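Local coordinates for protein molybdopterin converting factor, subunit 1 (Pyrococcus furiosus, PDB 1VJK) that probably serves as the small, ubiquitin-like MoaD-type subunit of molybdopterin synthase, taking part in the biosynthesis of the molybdenum cofactor, at residues Arg40-Ile43 and Glu44-Lys48; Ile31-Pro34 and Glu35-Val39. All blocks are in the same frame, centred on the assembly; numbering follows the deposited sequence.

Contact 1. Residues Arg40-Ile43 and Glu44-Lys48; sequences RDLI and EEIKK
The carbonyl oxygen of Arg40 is gripped twice. Glu44 N donates to it at 3.1 Å in the ordinary i to i+4 helical bond, its nitrogen tilted 29° from the carbonyl plane, and an ordered water gives a second hydrogen to the same Arg40 O at 2.9 Å. That water also donates to Glu44 OE2, 2.7 Å away, and so ties the carboxylate to the carbonyl one turn earlier, the one its backbone N-H uses. The first torsion of Glu44 (chi1 -66°) swings CG in beside its own backbone N, 3.4 Å from Arg40 O, and the bend at chi2 (-51°) turns the carboxylate to where water and Lys47 reach OE2. One turn on, Lys47 NZ reaches Glu44 OE2 from its syn side at 3.2 Å, a salt bridge somewhat out of the carboxylate plane. The lysine chain runs extended alongside Ile43, pointing the same way, and its CE rests on Ile43 CG2 at 3.7 Å. On the buried flank Leu42 and Ile46 meet at an oblique angle, Leu42 CG against Ile46 CD1 at 4.1 Å, while Ile46 N bonds to Leu42 O nearly in line with the carbonyl. An alanine in place of Lys47 would probably leave Glu44 OE2 with the water but without its cation, and take away the part of the cover of Ile43 CG2 that the lysine CE gives. Helix 39-49 is thus amphipathic: Leu42 and Ile46 face the strands, whereas along the other flank one carboxylate oxygen serves both lysine and water, and its negative charge is likely to be partly balanced by that pairing.

Contact 2. Residues Ile31-Pro34 and Glu35-Val39; sequences IELP and EGARV
Leu33 and Ala37 turn their CB atoms toward each other across the bend, and the two meet at 3.6 Å. The Leu33 side chain comes at the alanine methyl with its root and one branch: chi1 of -64° sets CG beside the backbone N, and from there CD1 reaches to 3.9 Å from Ala37 CB. The methyl of Ala37 touches the backbone as well, with Pro34 O 3.2 Å from that same CB, roughly at a right angle to the leucine contact. Both residues are buried, and Leu33 also packs on Leu83.

Around this apolar pair the chain reverses in a type II beta turn from Pro34 to Ala37. Ala37 N closes it by donating to Pro34 O at 3.1 Å, a rather bent bond with an N-H...O angle of 136° and the nitrogen tilted from the carbonyl plane. Pro34 opens the turn, its ring on the outer side of the bend; at the first corner Glu35 stretches outward, away from the leucine-alanine contact, with its chain extended beyond CG. Gly36, at the second corner, takes the third position with phi of 87°, where a CB would run into the carbonyl oxygen of Glu35; glycine is the usual residue there in type II turns.

After the turn, Arg38 occupies the N-cap position of helix 39-49, its backbone N bonded to Asp41 OD2, and its guanidinium forms a salt bridge with Asp80. The arrangement is a strand-to-helix connection, with the turn leading from edge strand 28-33 to the helix that packs on the sheet, as in the ubiquitin-like beta-grasp fold of the ThiS/MoaD family.

In the fold
Contact 2 comes first along the chain and contact 1 follows directly: strand 28-33 ends in the turn of 34-37, and helix 39-49 carries all of contact 1. Their centres lie about 10 Å apart. They also touch in space, because the helix folds back over the strand it has just left. Ile31 takes Leu42, Glu45 and Ile46 against it, with Glu45 CG 3.7 Å from Ile31 CG2, and Leu33 meets Leu42. Leu42 and Ile46 reach further, to strands 10-16 and 88-92, so the helix spans the mixed sheet beyond its edge strand. Together the contacts form the strand-turn-helix part of this single-chain, ubiquitin-like domain.

Contact 1. Residues Arg40-Ile43 and Glu44-Lys48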
loop_
_atom_site.group_PDB
_atom_site.type_symbol
_atom_site.label_atom_id
_atom_site.label_comp_id
_atom_site.label_asym_id
_atom_site.label_seq_id
_atom_site.Cartn_x
_atom_site.Cartn_y
_atom_site.Cartn_z
ATOM N N ARG A 40 -4.472 4.910 4.707
ATOM C CA ARG A 40 -3.432 5.925 4.891
ATOM C C ARG A 40 -2.354 5.492 5.918
ATOM O O ARG A 40 -1.175 5.857 5.778
ATOM C CB ARG A 40 -4.053 7.285 5.259
ATOM C CG ARG A 40 -4.732 7.325 6.620
ATOM C CD ARG A 40 -5.142 8.745 7.005
ATOM N NE ARG A 40 -6.182 9.337 6.130
ATOM C CZ ARG A 40 -5.963 10.242 5.187
ATOM N NH1 ARG A 40 -4.735 10.694 4.909
ATOM N NH2 ARG A 40 -7.013 10.727 4.515
ATOM N N ASP A 41 -2.759 4.726 6.937
ATOM C CA ASP A 41 -1.792 4.256 7.955
ATOM C C ASP A 41 -0.879 3.232 7.351
ATOM O O ASP A 41 0.321 3.219 7.656
ATOM C CB ASP A 41 -2.501 3.672 9.174
ATOM C CG ASP A 41 -3.539 4.626 9.766
ATOM O OD1 ASP A 41 -3.253 5.814 9.967
ATOM O OD2 ASP A 41 -4.670 4.198 10.067
ATOM N N LEU A 42 -1.416 2.386 6.488
ATOM C CA LEU A 42 -0.580 1.408 5.792
ATOM C C LEU A 42 0.445 2.092 4.880
ATOM O O LEU A 42 1.627 1.703 4.878
ATOM C CB LEU A 42 -1.460 0.461 4.980
ATOM C CG LEU A 42 -0.708 -0.512 4.071
ATOM C CD1 LEU A 42 0.259 -1.443 4.892
ATOM C CD2 LEU A 42 -1.705 -1.311 3.227
ATOM N N ILE A 43 0.024 3.130 4.157
ATOM C CA ILE A 43 0.951 3.871 3.312
ATOM C C ILE A 43 2.078 4.458 4.158
ATOM O O ILE A 43 3.274 4.374 3.778
ATOM C CB ILE A 43 0.201 4.954 2.530
ATOM C CG1 ILE A 43 -0.676 4.288 1.481
ATOM C CG2 ILE A 43 1.198 5.952 1.875
ATOM C CD1 ILE A 43 -1.673 5.246 0.752
ATOM N N GLU A 44 1.740 5.046 5.319
ATOM C CA GLU A 44 2.807 5.553 6.191
ATOM C C GLU A 44 3.753 4.483 6.681
ATOM O O GLU A 44 4.970 4.742 6.807
ATOM C CB GLU A 44 2.225 6.362 7.346
ATOM C CG GLU A 44 1.549 7.652 6.877
ATOM C CD GLU A 44 2.417 8.501 5.959
ATOM O OE1 GLU A 44 3.477 8.981 6.419
ATOM O OE2 GLU A 44 2.055 8.683 4.771
ATOM N N GLU A 45 3.235 3.295 6.955
ATOM C CA GLU A 45 4.084 2.208 7.404
ATOM C C GLU A 45 4.988 1.710 6.276
ATOM O O GLU A 45 6.151 1.383 6.540
ATOM C CB GLU A 45 3.239 1.063 7.996
ATOM C CG GLU A 45 4.041 -0.174 8.436
ATOM C CD GLU A 45 4.941 0.043 9.647
ATOM O OE1 GLU A 45 4.761 1.031 10.381
ATOM O OE2 GLU A 45 5.839 -0.800 9.883
ATOM N N ILE A 46 4.490 1.661 5.026
ATOM C CA ILE A 46 5.347 1.277 3.896
ATOM C C ILE A 46 6.524 2.247 3.784
ATOM O O ILE A 46 7.685 1.811 3.632
ATOM C CB ILE A 46 4.522 1.215 2.601
ATOM C CG1 ILE A 46 3.601 -0.014 2.664
ATOM C CG2 ILE A 46 5.428 1.153 1.398
ATOM C CD1 ILE A 46 2.521 -0.018 1.625
ATOM N N LYS A 47 6.230 3.537 3.909
ATOM C CA LYS A 47 7.268 4.573 3.856
ATOM C C LYS A 47 8.270 4.457 5.014
ATOM O O LYS A 47 9.479 4.729 4.825
ATOM C CB LYS A 47 6.633 5.959 3.835
ATOM C CG LYS A 47 5.835 6.219 2.611
ATOM C CD LYS A 47 5.162 7.599 2.732
ATOM C CE LYS A 47 4.334 7.917 1.533
ATOM N NZ LYS A 47 3.466 9.097 1.887
ATOM N N LYS A 48 7.792 4.054 6.187
ATOM C CA LYS A 48 8.654 3.877 7.344
ATOM C C LYS A 48 9.580 2.678 7.159
ATOM O O LYS A 48 10.752 2.725 7.562
ATOM C CB LYS A 48 7.799 3.696 8.601
ATOM C CG LYS A 48 8.598 3.531 9.882
ATOM C CD LYS A 48 7.679 3.454 11.103
ATOM C CE LYS A 48 8.502 3.370 12.372
ATOM N NZ LYS A 48 9.203 2.045 12.466
HETATM O O HOH W 1 -0.571 8.213 4.245
#

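Contact 2. Residues Ile31-Pro34 and Glu35-Val39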
loop_
_atom_site.group_PDB
_atom_site.type_symbol
_atom_site.label_atom_id
_atom_site.label_comp_id
_atom_site.label_asym_id
_atom_site.label_seq_id
_atom_site.Cartn_x
_atom_site.Cartn_y
_atom_site.Cartn_z
ATOM N N ILE A 31 2.204 -7.062 6.710
ATOM C CA ILE A 31 2.348 -5.920 7.580
ATOM C C ILE A 31 1.271 -5.944 8.652
ATOM O O ILE A 31 0.060 -5.885 8.359
ATOM C CB ILE A 31 2.311 -4.597 6.778
ATOM C CG1 ILE A 31 3.464 -4.575 5.758
ATOM C CG2 ILE A 31 2.479 -3.412 7.754
ATOM C CD1 ILE A 31 3.720 -3.258 5.071
ATOM N N GLU A 32 1.703 -6.064 9.896
ATOM C CA GLU A 32 0.812 -6.016 11.049
ATOM C C GLU A 32 0.581 -4.557 11.435
ATOM O O GLU A 32 1.532 -3.787 11.596
ATOM C CB GLU A 32 1.416 -6.797 12.208
ATOM C CG GLU A 32 1.538 -8.310 11.944
ATOM C CD GLU A 32 2.107 -9.117 13.116
ATOM O OE1 GLU A 32 2.197 -8.605 14.250
ATOM O OE2 GLU A 32 2.438 -10.323 12.930
ATOM N N LEU A 33 -0.691 -4.186 11.561
ATOM C CA LEU A 33 -1.098 -2.827 11.839
ATOM C C LEU A 33 -1.981 -2.816 13.072
ATOM O O LEU A 33 -2.629 -3.811 13.362
ATOM C CB LEU A 33 -1.875 -2.251 10.637
ATOM C CG LEU A 33 -1.064 -2.109 9.359
ATOM C CD1 LEU A 33 -2.011 -1.807 8.191
ATOM C CD2 LEU A 33 -0.038 -0.988 9.568
ATOM N N PRO A 34 -2.016 -1.707 13.818
ATOM C CA PRO A 34 -2.890 -1.619 14.986
ATOM C C PRO A 34 -4.362 -1.634 14.605
ATOM O O PRO A 34 -4.742 -1.262 13.489
ATOM C CB PRO A 34 -2.513 -0.272 15.630
ATOM C CG PRO A 34 -1.304 0.173 14.970
ATOM C CD PRO A 34 -1.208 -0.484 13.630
ATOM N N GLU A 35 -5.180 -2.073 15.552
ATOM C CA GLU A 35 -6.620 -2.001 15.445
ATOM C C GLU A 35 -7.055 -0.638 14.895
ATOM O O GLU A 35 -6.549 0.397 15.318
ATOM C CB GLU A 35 -7.231 -2.237 16.830
ATOM C CG GLU A 35 -8.749 -2.164 16.876
ATOM C CD GLU A 35 -9.311 -2.242 18.287
ATOM O OE1 GLU A 35 -8.699 -2.918 19.150
ATOM O OE2 GLU A 35 -10.375 -1.636 18.519
ATOM N N GLY A 36 -7.981 -0.667 13.937
ATOM C CA GLY A 36 -8.543 0.551 13.368
ATOM C C GLY A 36 -7.740 1.111 12.209
ATOM O O GLY A 36 -8.078 2.171 11.655
ATOM N N ALA A 37 -6.675 0.420 11.825
ATOM C CA ALA A 37 -5.829 0.928 10.760
ATOM C C ALA A 37 -6.588 1.165 9.490
ATOM O O ALA A 37 -7.463 0.376 9.097
ATOM C CB ALA A 37 -4.664 -0.050 10.486
ATOM N N ARG A 38 -6.205 2.257 8.830
ATOM C CA ARG A 38 -6.774 2.661 7.558
ATOM C C ARG A 38 -5.729 2.565 6.450
ATOM O O ARG A 38 -4.517 2.473 6.705
ATOM C CB ARG A 38 -7.251 4.103 7.646
ATOM C CG ARG A 38 -8.380 4.305 8.614
ATOM C CD ARG A 38 -8.762 5.760 8.730
ATOM N NE ARG A 38 -9.707 5.942 9.823
ATOM C CZ ARG A 38 -10.329 7.081 10.071
ATOM N NH1 ARG A 38 -10.067 8.128 9.289
ATOM N NH2 ARG A 38 -11.174 7.170 11.089
ATOM N N VAL A 39 -6.167 2.635 5.198
ATOM C CA VAL A 39 -5.238 2.655 4.068
ATOM C C VAL A 39 -4.119 3.698 4.257
ATOM O O VAL A 39 -2.925 3.402 4.031
ATOM C CB VAL A 39 -6.000 2.849 2.739
ATOM C CG1 VAL A 39 -5.078 3.250 1.583
ATOM C CG2 VAL A 39 -6.784 1.582 2.401
#